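Local coordinates for mandelate racemase/muconate lactonizing protein (PDB 3QLD) that is of unknown function but belongs to the mandelate racemase/muconate lactonizing family of the enolase superfamily, with a capping domain and a barrel-like domain, at residues V34-A39 with E112-D117; E28-L33 with E59-A64; A159-G164 with L186-L191; F331-L336 with R366-A371. One frame throughout, in Å; residues are numbered along the deposited sequence.

Contact 1 (V34-A39 with E112-D117); sequences VQLVDA and EMAVWD
V34 and L36 meet A114 and V115 in a buried, wholly apolar contact between a strand and a helix, where the antiparallel sheet of the N-terminal domain rests on helix 105-123. The segment axes of 34-38 and 112-117 come within 8.5 Å of each other, at 42° between their N-to-C directions. Residues two apart on the strand point the same way, so V34 and L36 both face the helix. The small methyl of A114 receives both of them: V34 CG1 lies 3.9 Å from A114 CB, and L36 CD1 is closer, 3.6 Å from that same CB. L36 sets its CG beside its backbone N and opposite its carbonyl carbon (chi1 -58°), and the CD1 branch then reaches two neighbours in the helix. Its second partner is the CG2 branch of V115, 3.8 Å from L36 CD1. The alanine lets strand and helix approach closely, while the valine flanks the leucine tip. F76 of helix 61-80 touches both L36 and V115. Along one edge of the strand, V34 and L36 pair through their backbones with S46 and G44 of strand 43-48, and L36 also packs on L3 and C6 of strand 3-15.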
loop_
_atom_site.group_PDB
_atom_site.type_symbol
_atom_site.label_atom_id
_atom_site.label_comp_id
_atom_site.label_asym_id
_atom_site.label_seq_id
_atom_site.Cartn_x
_atom_site.Cartn_y
_atom_site.Cartn_z
ATOM N N VAL A 34 16.831 5.024 12.283
ATOM C CA VAL A 34 17.304 3.673 12.471
ATOM C C VAL A 34 18.795 3.771 12.725
ATOM O O VAL A 34 19.516 4.463 11.988
ATOM C CB VAL A 34 17.044 2.845 11.240
ATOM C CG1 VAL A 34 17.603 1.469 11.387
ATOM C CG2 VAL A 34 15.484 2.752 10.989
ATOM N N GLN A 35 19.221 3.129 13.806
ATOM C CA GLN A 35 20.673 3.102 14.149
ATOM C C GLN A 35 21.115 1.683 14.257
ATOM O O GLN A 35 20.528 0.892 15.025
ATOM C CB GLN A 35 20.934 3.909 15.433
ATOM C CG GLN A 35 22.368 3.643 16.074
ATOM C CD GLN A 35 22.500 4.363 17.429
ATOM O OE1 GLN A 35 21.506 4.521 18.124
ATOM N NE2 GLN A 35 23.743 4.850 17.785
ATOM N N LEU A 36 22.152 1.321 13.490
ATOM C CA LEU A 36 22.735 -0.038 13.558
ATOM C C LEU A 36 24.175 0.076 14.118
ATOM O O LEU A 36 24.861 1.043 13.836
ATOM C CB LEU A 36 22.797 -0.708 12.180
ATOM C CG LEU A 36 21.434 -0.835 11.480
ATOM C CD1 LEU A 36 21.705 -1.194 9.981
ATOM C CD2 LEU A 36 20.615 -1.956 12.190
ATOM N N VAL A 37 24.550 -0.884 14.931
ATOM C CA VAL A 37 25.898 -0.894 15.562
ATOM C C VAL A 37 26.485 -2.265 15.496
ATOM O O VAL A 37 25.846 -3.287 15.870
ATOM C CB VAL A 37 25.816 -0.570 17.018
ATOM C CG1 VAL A 37 27.238 -0.295 17.550
ATOM C CG2 VAL A 37 24.911 0.654 17.253
ATOM N N ASP A 38 27.746 -2.301 15.091
ATOM C CA ASP A 38 28.395 -3.579 15.004
ATOM C C ASP A 38 29.326 -3.785 16.223
ATOM O O ASP A 38 29.423 -2.913 17.111
ATOM C CB ASP A 38 29.068 -3.740 13.633
ATOM C CG ASP A 38 30.373 -2.992 13.516
ATOM O OD1 ASP A 38 30.873 -2.862 12.369
ATOM O OD2 ASP A 38 30.891 -2.538 14.559
ATOM N N ALA A 39 29.930 -4.972 16.291
ATOM C CA ALA A 39 30.742 -5.357 17.444
ATOM C C ALA A 39 31.953 -4.417 17.622
ATOM O O ALA A 39 32.413 -4.201 18.751
ATOM C CB ALA A 39 31.152 -6.874 17.340
ATOM N N GLU A 112 17.275 -0.977 4.618
ATOM C CA GLU A 112 18.234 -1.051 3.515
ATOM C C GLU A 112 19.244 0.122 3.540
ATOM O O GLU A 112 20.460 -0.089 3.359
ATOM C CB GLU A 112 17.478 -1.090 2.205
ATOM C CG GLU A 112 18.375 -1.500 0.995
ATOM C CD GLU A 112 18.732 -0.290 0.153
ATOM O OE1 GLU A 112 18.550 0.916 0.550
ATOM O OE2 GLU A 112 19.132 -0.516 -1.000
HETATM N N MSE A 113 18.763 1.332 3.769
HETATM C CA MSE A 113 19.616 2.518 3.720
HETATM C C MSE A 113 20.584 2.607 4.929
HETATM O O MSE A 113 21.740 3.071 4.759
HETATM C CB MSE A 113 18.801 3.786 3.578
HETATM C CG MSE A 113 18.153 3.857 2.150
HETATM SE SE MSE A 113 16.706 5.154 1.996
HETATM C CE MSE A 113 17.534 6.856 1.816
ATOM N N ALA A 114 20.135 2.129 6.101
ATOM C CA ALA A 114 21.020 2.105 7.293
ATOM C C ALA A 114 22.138 1.083 7.012
ATOM O O ALA A 114 23.309 1.301 7.409
ATOM C CB ALA A 114 20.215 1.744 8.520
ATOM N N VAL A 115 21.828 -0.027 6.319
ATOM C CA VAL A 115 22.871 -1.013 6.014
ATOM C C VAL A 115 23.936 -0.453 5.007
ATOM O O VAL A 115 25.162 -0.637 5.195
ATOM C CB VAL A 115 22.280 -2.314 5.525
ATOM C CG1 VAL A 115 23.364 -3.311 5.119
ATOM C CG2 VAL A 115 21.444 -2.915 6.631
ATOM N N TRP A 116 23.470 0.228 3.966
ATOM C CA TRP A 116 24.362 0.977 3.062
ATOM C C TRP A 116 25.247 1.964 3.827
ATOM O O TRP A 116 26.452 2.143 3.512
ATOM C CB TRP A 116 23.547 1.734 2.006
ATOM C CG TRP A 116 23.232 0.923 0.788
ATOM C CD1 TRP A 116 22.071 0.263 0.508
ATOM C CD2 TRP A 116 24.085 0.720 -0.351
ATOM N NE1 TRP A 116 22.157 -0.367 -0.716
ATOM C CE2 TRP A 116 23.374 -0.076 -1.272
ATOM C CE3 TRP A 116 25.376 1.166 -0.688
ATOM C CZ2 TRP A 116 23.916 -0.468 -2.497
ATOM C CZ3 TRP A 116 25.933 0.746 -1.924
ATOM C CH2 TRP A 116 25.192 -0.056 -2.801
ATOM N N ASP A 117 24.649 2.619 4.815
ATOM C CA ASP A 117 25.295 3.673 5.542
ATOM C C ASP A 117 26.350 3.038 6.439
ATOM O O ASP A 117 27.470 3.549 6.535
ATOM C CB ASP A 117 24.251 4.476 6.353
ATOM C CG ASP A 117 24.833 5.700 7.022
ATOM O OD1 ASP A 117 24.896 6.779 6.369
ATOM O OD2 ASP A 117 25.225 5.559 8.231
#

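Contact 2 (E28-L33 with E59-A64); sequences EKQAIL and ECTDTA
The contact belongs to the alpha-plus-beta capping domain of the enolase superfamily: I32 and Q30, on the long strand 25-38, receive T61 and A64 from the first turn of helix 61-80. Its apolar half centres on I32. T61 holds its methyl CG2 anti to its own backbone N, which sends that methyl to I32 CG1 at 3.8 Å and leaves the hydroxyl on the other branch. The isoleucine and threonine side chains run antiparallel alongside one another, so I32 CD1 continues beyond the threonine, passing 3.7 Å from the carbonyl T61 O and ending 4.1 Å from A64 CB, one helical turn along. Towards Q30 the contact becomes mixed, with Q30 CB 4.0 Å from T61 OG1. The amide end of Q30 is held from outside: its OE1 accepts from R10 NH1, and the same nitrogen forms a salt bridge to D62 OD1, so one arginine joins strand and helix start. C60 occupies the N-cap position, and its carbonyl O takes two donors, A64 N at 2.8 Å and T63 OG1 at 3.2 Å, which secures the opening turn. On the strand, the K29 chain curls round so that NZ donates to Q30 O of the next residue (3.0 Å). D62 OD2 is hydrogen-bonded to H71 of the second subunit, so this helix start also lies at the dimer interface. I32 continues onto W65 and L68 of helix 61-80, C48 of strand 43-48 touches both I32 and A64, and R10 comes from strand 3-15.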
loop_
_atom_site.group_PDB
_atom_site.type_symbol
_atom_site.label_atom_id
_atom_site.label_comp_id
_atom_site.label_asym_id
_atom_site.label_seq_id
_atom_site.Cartn_x
_atom_site.Cartn_y
_atom_site.Cartn_z
ATOM N N GLU A 28 5.118 20.293 14.797
ATOM C CA GLU A 28 6.302 19.418 15.024
ATOM C C GLU A 28 6.388 18.313 13.978
ATOM O O GLU A 28 5.348 17.772 13.574
ATOM C CB GLU A 28 6.337 18.792 16.429
ATOM C CG GLU A 28 6.168 19.788 17.619
ATOM C CD GLU A 28 7.169 19.614 18.802
ATOM O OE1 GLU A 28 7.500 20.650 19.410
ATOM O OE2 GLU A 28 7.612 18.493 19.170
ATOM N N LYS A 29 7.620 17.981 13.569
ATOM C CA LYS A 29 7.895 16.899 12.616
ATOM C C LYS A 29 8.235 15.616 13.343
ATOM O O LYS A 29 9.234 15.559 14.080
ATOM C CB LYS A 29 9.060 17.259 11.657
ATOM C CG LYS A 29 9.468 16.148 10.610
ATOM C CD LYS A 29 8.372 15.994 9.521
ATOM C CE LYS A 29 8.761 15.016 8.385
ATOM N NZ LYS A 29 9.423 13.790 8.915
ATOM N N GLN A 30 7.406 14.600 13.157
ATOM C CA GLN A 30 7.715 13.279 13.677
ATOM C C GLN A 30 8.590 12.547 12.685
ATOM O O GLN A 30 8.416 12.612 11.452
ATOM C CB GLN A 30 6.479 12.431 13.949
ATOM C CG GLN A 30 5.520 13.049 14.998
ATOM C CD GLN A 30 4.345 12.100 15.272
ATOM O OE1 GLN A 30 4.525 10.917 15.598
ATOM N NE2 GLN A 30 3.143 12.611 15.095
ATOM N N ALA A 31 9.556 11.838 13.217
ATOM C CA ALA A 31 10.487 11.131 12.376
ATOM C C ALA A 31 10.931 9.868 13.065
ATOM O O ALA A 31 10.894 9.809 14.307
ATOM C CB ALA A 31 11.702 12.074 12.078
ATOM N N ILE A 32 11.375 8.855 12.314
ATOM C CA ILE A 32 11.957 7.620 12.939
ATOM C C ILE A 32 13.388 7.465 12.416
ATOM O O ILE A 32 13.589 7.445 11.142
ATOM C CB ILE A 32 11.168 6.349 12.564
ATOM C CG1 ILE A 32 9.775 6.330 13.220
ATOM C CG2 ILE A 32 11.895 5.080 13.072
ATOM C CD1 ILE A 32 8.922 5.100 12.677
ATOM N N LEU A 33 14.377 7.450 13.315
ATOM C CA LEU A 33 15.751 7.074 12.868
ATOM C C LEU A 33 16.142 5.681 13.216
ATOM O O LEU A 33 15.826 5.183 14.320
ATOM C CB LEU A 33 16.777 8.071 13.412
ATOM C CG LEU A 33 16.524 9.561 13.127
ATOM C CD1 LEU A 33 17.680 10.401 13.761
ATOM C CD2 LEU A 33 16.543 9.786 11.633
ATOM N N GLU A 59 1.713 4.706 4.259
ATOM C CA GLU A 59 2.554 4.561 5.492
ATOM C C GLU A 59 2.497 5.819 6.366
ATOM O O GLU A 59 2.419 6.941 5.873
ATOM C CB GLU A 59 4.023 4.150 5.082
ATOM C CG GLU A 59 4.090 2.751 4.349
ATOM C CD GLU A 59 5.552 2.448 4.003
ATOM O OE1 GLU A 59 6.242 1.977 4.926
ATOM O OE2 GLU A 59 5.995 2.794 2.899
ATOM N N CYS A 60 2.485 5.660 7.685
ATOM C CA CYS A 60 2.626 6.810 8.507
ATOM C C CYS A 60 3.546 6.398 9.661
ATOM O O CYS A 60 3.929 5.200 9.795
ATOM C CB CYS A 60 1.241 7.339 8.968
ATOM S SG CYS A 60 0.357 6.116 10.133
ATOM N N THR A 61 3.865 7.353 10.530
ATOM C CA THR A 61 4.854 7.132 11.601
ATOM C C THR A 61 4.451 5.976 12.488
ATOM O O THR A 61 5.256 5.116 12.800
ATOM C CB THR A 61 5.045 8.336 12.489
ATOM O OG1 THR A 61 5.127 9.476 11.662
ATOM C CG2 THR A 61 6.429 8.205 13.243
ATOM N N ASP A 62 3.163 5.939 12.829
ATOM C CA ASP A 62 2.649 4.937 13.743
ATOM C C ASP A 62 2.785 3.533 13.190
ATOM O O ASP A 62 3.195 2.571 13.907
ATOM C CB ASP A 62 1.145 5.213 14.040
ATOM C CG ASP A 62 0.916 6.231 15.138
ATOM O OD1 ASP A 62 1.833 6.540 15.939
ATOM O OD2 ASP A 62 -0.215 6.745 15.185
ATOM N N THR A 63 2.425 3.380 11.939
ATOM C CA THR A 63 2.411 2.077 11.337
ATOM C C THR A 63 3.835 1.631 10.965
ATOM O O THR A 63 4.149 0.450 11.123
ATOM C CB THR A 63 1.472 1.956 10.123
ATOM O OG1 THR A 63 1.830 2.923 9.138
ATOM C CG2 THR A 63 -0.031 2.203 10.580
ATOM N N ALA A 64 4.662 2.585 10.533
ATOM C CA ALA A 64 6.062 2.257 10.235
ATOM C C ALA A 64 6.796 1.779 11.536
ATOM O O ALA A 64 7.611 0.869 11.527
ATOM C CB ALA A 64 6.796 3.550 9.593
#

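Contact 3 (A159-G164 with L186-L191); sequences AAVEQG and LRYPDL
V161 meets Y188 and L191 at the surface, and the interactions across the contact are apolar and CH-pi. V161 and Y188 approach from opposite directions. Y188 holds its CG anti to the carbonyl carbon (chi1 -72°), which turns the ring toward the valine. The CG2 methyl of V161 lies over one face of that ring, 4.0 Å from the ring centroid and 24° off the ring normal, a CH-pi contact displaced toward the rim. The other methyl, V161 CG1, is 3.8 Å from Y188 CE1, so both branches of the valine bear on the phenol. L191 adds a looser touch, its CD2 4.2 Å from V161 CG2.

Polar interactions flank this apolar core. The hydroxyl of Y188 is hydrogen-bonded to D158 OD1, and R187 NE makes a salt bridge with that same carboxylate oxygen; D158 thereby ties the tyrosine and the end of its helix to helix 150-162. Q163 turns its amide back over the helix end, NE2 giving a hydrogen bond to A159 O (2.7 Å) from well above the carbonyl plane.

Backbone turns shape both partners. G164, with positive phi, closes its helix in a Schellman motif, its N 2.8 Å from V161 O. Residues Y188 to L191 form a type I beta turn, with L191 N 3.3 Å from Y188 O.

The contact joins the C-terminal ends of helices 150-162 and 178-187, successive helices of the barrel-like domain. Strands 167-171 and 192-196 are parallel neighbours beside them, and V168 of the first touches both A160 and L191.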
loop_
_atom_site.group_PDB
_atom_site.type_symbol
_atom_site.label_atom_id
_atom_site.label_comp_id
_atom_site.label_asym_id
_atom_site.label_seq_id
_atom_site.Cartn_x
_atom_site.Cartn_y
_atom_site.Cartn_z
ATOM N N ALA A 159 11.635 36.792 -3.426
ATOM C CA ALA A 159 12.346 36.394 -2.203
ATOM C C ALA A 159 13.121 35.113 -2.429
ATOM O O ALA A 159 14.297 35.032 -2.043
ATOM C CB ALA A 159 11.381 36.254 -1.029
ATOM N N ALA A 160 12.507 34.143 -3.131
ATOM C CA ALA A 160 13.227 32.912 -3.444
ATOM C C ALA A 160 14.379 33.204 -4.378
ATOM O O ALA A 160 15.464 32.632 -4.268
ATOM C CB ALA A 160 12.275 31.854 -4.072
ATOM N N VAL A 161 14.115 34.035 -5.358
ATOM C CA VAL A 161 15.137 34.281 -6.382
ATOM C C VAL A 161 16.339 35.039 -5.735
ATOM O O VAL A 161 17.498 34.682 -5.976
ATOM C CB VAL A 161 14.589 35.073 -7.576
ATOM C CG1 VAL A 161 15.731 35.426 -8.576
ATOM C CG2 VAL A 161 13.500 34.276 -8.273
ATOM N N GLU A 162 16.016 36.012 -4.879
ATOM C CA GLU A 162 17.024 36.856 -4.235
ATOM C C GLU A 162 17.956 35.937 -3.474
ATOM O O GLU A 162 19.140 36.262 -3.272
ATOM C CB GLU A 162 16.372 37.876 -3.305
ATOM C CG GLU A 162 15.742 39.081 -4.026
ATOM C CD GLU A 162 14.704 39.849 -3.181
ATOM O OE1 GLU A 162 14.532 39.555 -1.965
ATOM O OE2 GLU A 162 14.048 40.772 -3.739
ATOM N N GLN A 163 17.454 34.747 -3.116
ATOM C CA GLN A 163 18.211 33.844 -2.234
ATOM C C GLN A 163 19.034 32.842 -3.012
ATOM O O GLN A 163 19.810 32.086 -2.438
ATOM C CB GLN A 163 17.274 33.166 -1.255
ATOM C CG GLN A 163 16.620 34.160 -0.305
ATOM C CD GLN A 163 15.597 33.520 0.578
ATOM O OE1 GLN A 163 15.938 32.717 1.440
ATOM N NE2 GLN A 163 14.328 33.869 0.379
ATOM N N GLY A 164 18.860 32.856 -4.333
ATOM C CA GLY A 164 19.623 32.037 -5.262
ATOM C C GLY A 164 19.037 30.699 -5.724
ATOM O O GLY A 164 19.721 29.933 -6.442
ATOM N N LEU A 186 6.491 36.001 -17.166
ATOM C CA LEU A 186 6.792 37.315 -17.783
ATOM C C LEU A 186 7.936 38.006 -17.009
ATOM O O LEU A 186 8.955 38.396 -17.603
ATOM C CB LEU A 186 5.527 38.191 -17.879
ATOM C CG LEU A 186 5.699 39.602 -18.526
ATOM C CD1 LEU A 186 6.555 39.596 -19.840
ATOM C CD2 LEU A 186 4.339 40.324 -18.745
ATOM N N ARG A 187 7.802 38.032 -15.692
ATOM C CA ARG A 187 8.809 38.619 -14.781
ATOM C C ARG A 187 10.150 37.892 -14.789
ATOM O O ARG A 187 11.206 38.522 -14.633
ATOM C CB ARG A 187 8.253 38.669 -13.351
ATOM C CG ARG A 187 9.181 39.305 -12.308
ATOM C CD ARG A 187 8.508 39.252 -10.951
ATOM N NE ARG A 187 9.001 40.194 -9.929
ATOM C CZ ARG A 187 8.640 41.474 -9.846
ATOM N NH1 ARG A 187 7.798 41.990 -10.725
ATOM N NH2 ARG A 187 9.071 42.231 -8.850
ATOM N N TYR A 188 10.124 36.581 -14.991
ATOM C CA TYR A 188 11.344 35.772 -14.956
ATOM C C TYR A 188 11.505 34.910 -16.196
ATOM O O TYR A 188 11.299 33.680 -16.146
ATOM C CB TYR A 188 11.407 34.898 -13.677
ATOM C CG TYR A 188 11.682 35.703 -12.423
ATOM C CD1 TYR A 188 12.985 36.177 -12.133
ATOM C CD2 TYR A 188 10.649 36.064 -11.570
ATOM C CE1 TYR A 188 13.230 36.973 -10.945
ATOM C CE2 TYR A 188 10.890 36.841 -10.413
ATOM C CZ TYR A 188 12.175 37.269 -10.112
ATOM O OH TYR A 188 12.350 38.070 -9.004
ATOM N N PRO A 189 11.903 35.534 -17.326
ATOM C CA PRO A 189 11.921 34.826 -18.600
ATOM C C PRO A 189 12.806 33.612 -18.655
ATOM O O PRO A 189 12.573 32.726 -19.472
ATOM C CB PRO A 189 12.460 35.882 -19.588
ATOM C CG PRO A 189 12.042 37.193 -18.997
ATOM C CD PRO A 189 12.212 36.976 -17.493
ATOM N N ASP A 190 13.832 33.547 -17.833
ATOM C CA ASP A 190 14.776 32.427 -17.938
ATOM C C ASP A 190 14.804 31.490 -16.735
ATOM O O ASP A 190 15.637 30.565 -16.687
ATOM C CB ASP A 190 16.200 32.936 -18.245
ATOM C CG ASP A 190 16.239 33.739 -19.541
ATOM O OD1 ASP A 190 16.008 33.103 -20.597
ATOM O OD2 ASP A 190 16.430 34.991 -19.500
ATOM N N LEU A 191 13.930 31.743 -15.773
ATOM C CA LEU A 191 13.897 30.929 -14.556
ATOM C C LEU A 191 13.247 29.556 -14.802
ATOM O O LEU A 191 12.197 29.485 -15.447
ATOM C CB LEU A 191 13.096 31.664 -13.509
ATOM C CG LEU A 191 12.858 31.020 -12.154
ATOM C CD1 LEU A 191 14.190 30.826 -11.442
ATOM C CD2 LEU A 191 12.055 32.002 -11.494
#

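Contact 4 (F331-L336 with R366-A371); sequences FEQDVL and RRFSTA
The ring of F368 presents its edge to Q333: Q333 CB lies in the ring plane, 3.9 Å from F368 CZ. Also at the edge, near the plane, are D334 O, 4.3 Å from F368 CE2, and V335 CG1, 4.5 Å from F368 CD2. Q333 O comes in obliquely, 3.3 Å from F368 CE2. The amide of Q333 is turned 48° against the ring, and the aliphatic part of the Q333 side chain does the touching, with CG 3.5 Å from F368 CZ. The Q333 chain bends at chi2 (78°), which brings the amide round to the backbone of the next residue: NE2 donates to D334 O at 3.0 Å, nearly straight (171°) and on a lone pair in the carbonyl plane. D334 in turn takes V335 N on OD1 (2.7 Å), met from above the carboxylate plane, while G303 N and S327 OG also bond to that carboxylate. The loop carrying the ring's partners is thus internally braced. F368 packs as well on L13 of strand 3-15, and past it T370 and A371 both face R10 in a classic beta bulge. The arrangement fits the enolase-superfamily fold, in which the chain leaves the barrel-like domain and its C-terminal part returns to the sheet of the N-terminal capping domain.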
loop_
_atom_site.group_PDB
_atom_site.type_symbol
_atom_site.label_atom_id
_atom_site.label_comp_id
_atom_site.label_asym_id
_atom_site.label_seq_id
_atom_site.Cartn_x
_atom_site.Cartn_y
_atom_site.Cartn_z
ATOM N N PHE A 331 14.086 23.809 10.495
ATOM C CA PHE A 331 14.315 23.573 11.943
ATOM C C PHE A 331 15.300 24.515 12.649
ATOM O O PHE A 331 16.431 24.632 12.204
ATOM C CB PHE A 331 14.903 22.186 12.122
ATOM C CG PHE A 331 14.086 21.088 11.520
ATOM C CD1 PHE A 331 12.913 20.676 12.130
ATOM C CD2 PHE A 331 14.539 20.397 10.378
ATOM C CE1 PHE A 331 12.148 19.632 11.596
ATOM C CE2 PHE A 331 13.792 19.339 9.832
ATOM C CZ PHE A 331 12.567 18.968 10.452
ATOM N N GLU A 332 14.899 25.080 13.801
ATOM C CA GLU A 332 15.820 25.774 14.713
ATOM C C GLU A 332 17.009 24.860 15.065
ATOM O O GLU A 332 18.131 25.325 15.103
ATOM C CB GLU A 332 15.110 26.241 16.021
ATOM C CG GLU A 332 16.016 27.013 17.102
ATOM C CD GLU A 332 16.667 26.118 18.207
ATOM O OE1 GLU A 332 16.056 25.130 18.680
ATOM O OE2 GLU A 332 17.809 26.404 18.627
ATOM N N GLN A 333 16.728 23.583 15.329
ATOM C CA GLN A 333 17.723 22.623 15.750
ATOM C C GLN A 333 17.386 21.269 15.110
ATOM O O GLN A 333 16.295 20.723 15.350
ATOM C CB GLN A 333 17.670 22.483 17.277
ATOM C CG GLN A 333 18.465 21.307 17.812
ATOM C CD GLN A 333 19.937 21.611 17.849
ATOM O OE1 GLN A 333 20.376 22.481 18.629
ATOM N NE2 GLN A 333 20.718 20.928 16.998
ATOM N N ASP A 334 18.339 20.759 14.335
ATOM C CA ASP A 334 18.263 19.504 13.574
ATOM C C ASP A 334 19.164 18.436 14.244
ATOM O O ASP A 334 19.782 18.705 15.274
ATOM C CB ASP A 334 18.721 19.824 12.129
ATOM C CG ASP A 334 18.260 18.791 11.087
ATOM O OD1 ASP A 334 17.767 17.744 11.475
ATOM O OD2 ASP A 334 18.450 19.025 9.860
ATOM N N VAL A 335 19.237 17.235 13.692
ATOM C CA VAL A 335 19.948 16.127 14.333
ATOM C C VAL A 335 21.422 15.960 13.903
ATOM O O VAL A 335 22.075 14.962 14.226
ATOM C CB VAL A 335 19.162 14.804 14.125
ATOM C CG1 VAL A 335 17.674 15.053 14.411
ATOM C CG2 VAL A 335 19.324 14.337 12.688
ATOM N N LEU A 336 21.945 16.965 13.225
ATOM C CA LEU A 336 23.360 16.982 12.813
ATOM C C LEU A 336 24.134 18.024 13.604
ATOM O O LEU A 336 23.585 19.024 13.990
ATOM C CB LEU A 336 23.491 17.287 11.321
ATOM C CG LEU A 336 22.709 16.345 10.363
ATOM C CD1 LEU A 336 22.979 16.820 8.931
ATOM C CD2 LEU A 336 23.194 14.920 10.549
ATOM N N ARG A 366 18.736 12.621 21.286
ATOM C CA ARG A 366 18.213 12.256 22.589
ATOM C C ARG A 366 17.122 13.186 23.093
ATOM O O ARG A 366 16.078 12.697 23.583
ATOM C CB ARG A 366 19.341 12.149 23.599
ATOM C CG ARG A 366 19.902 10.767 23.657
ATOM C CD ARG A 366 20.043 10.335 25.157
ATOM N NE ARG A 366 20.253 11.503 26.044
ATOM C CZ ARG A 366 20.154 11.507 27.377
ATOM N NH1 ARG A 366 19.871 10.389 28.061
ATOM N NH2 ARG A 366 20.356 12.644 28.034
ATOM N N ARG A 367 17.312 14.504 22.930
ATOM C CA ARG A 367 16.286 15.462 23.375
ATOM C C ARG A 367 14.955 15.289 22.628
ATOM O O ARG A 367 13.890 15.386 23.257
ATOM C CB ARG A 367 16.755 16.928 23.303
ATOM C CG ARG A 367 15.616 18.028 23.662
ATOM C CD ARG A 367 15.117 18.014 25.175
ATOM N NE ARG A 367 14.005 18.965 25.447
ATOM C CZ ARG A 367 12.694 18.732 25.255
ATOM N NH1 ARG A 367 12.258 17.566 24.748
ATOM N NH2 ARG A 367 11.798 19.681 25.558
ATOM N N PHE A 368 15.027 15.038 21.312
ATOM C CA PHE A 368 13.846 14.995 20.490
ATOM C C PHE A 368 13.124 13.620 20.551
ATOM O O PHE A 368 12.027 13.487 19.989
ATOM C CB PHE A 368 14.220 15.350 19.036
ATOM C CG PHE A 368 14.744 16.762 18.858
ATOM C CD1 PHE A 368 14.180 17.827 19.573
ATOM C CD2 PHE A 368 15.734 17.042 17.906
ATOM C CE1 PHE A 368 14.613 19.147 19.375
ATOM C CE2 PHE A 368 16.194 18.355 17.691
ATOM C CZ PHE A 368 15.635 19.418 18.417
ATOM N N SER A 369 13.722 12.636 21.243
ATOM C CA SER A 369 13.171 11.261 21.325
ATOM C C SER A 369 11.881 11.117 22.141
ATOM O O SER A 369 11.785 11.537 23.288
ATOM C CB SER A 369 14.236 10.274 21.807
ATOM O OG SER A 369 15.143 9.947 20.750
ATOM N N THR A 370 10.845 10.556 21.538
ATOM C CA THR A 370 9.610 10.340 22.297
ATOM C C THR A 370 9.468 8.882 22.591
ATOM O O THR A 370 8.600 8.470 23.397
ATOM C CB THR A 370 8.353 10.768 21.558
ATOM O OG1 THR A 370 8.244 10.030 20.350
ATOM C CG2 THR A 370 8.357 12.250 21.287
ATOM N N ALA A 371 10.294 8.088 21.933
ATOM C CA ALA A 371 10.345 6.638 22.176
ATOM C C ALA A 371 11.662 6.075 21.650
ATOM O O ALA A 371 12.282 6.617 20.669
ATOM C CB ALA A 371 9.139 5.913 21.523
#

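How the contacts relate
From the N terminus, strand 25-38 supplies first 28-33 to contact 2 and then, directly adjoining, 34-39 to contact 1. Helix 61-80 closes the shorter loop at 59-64 and helix 105-123 the longer at 112-117, so contacts 1 and 2 cross, pinning successive helices to one sheet of the N-terminal domain. Contact 3 follows in series, joining the ends of two consecutive helices of the barrel-like domain on the opposite side of the chain's centre from contacts 1 and 2, about 41 Å from contact 1 between centres. Contact 4 closes last, bringing the chain back to the sheet served by contacts 1 and 2; it touches contact 2 directly, K29 CB lying 3.9 Å from F331 CE1.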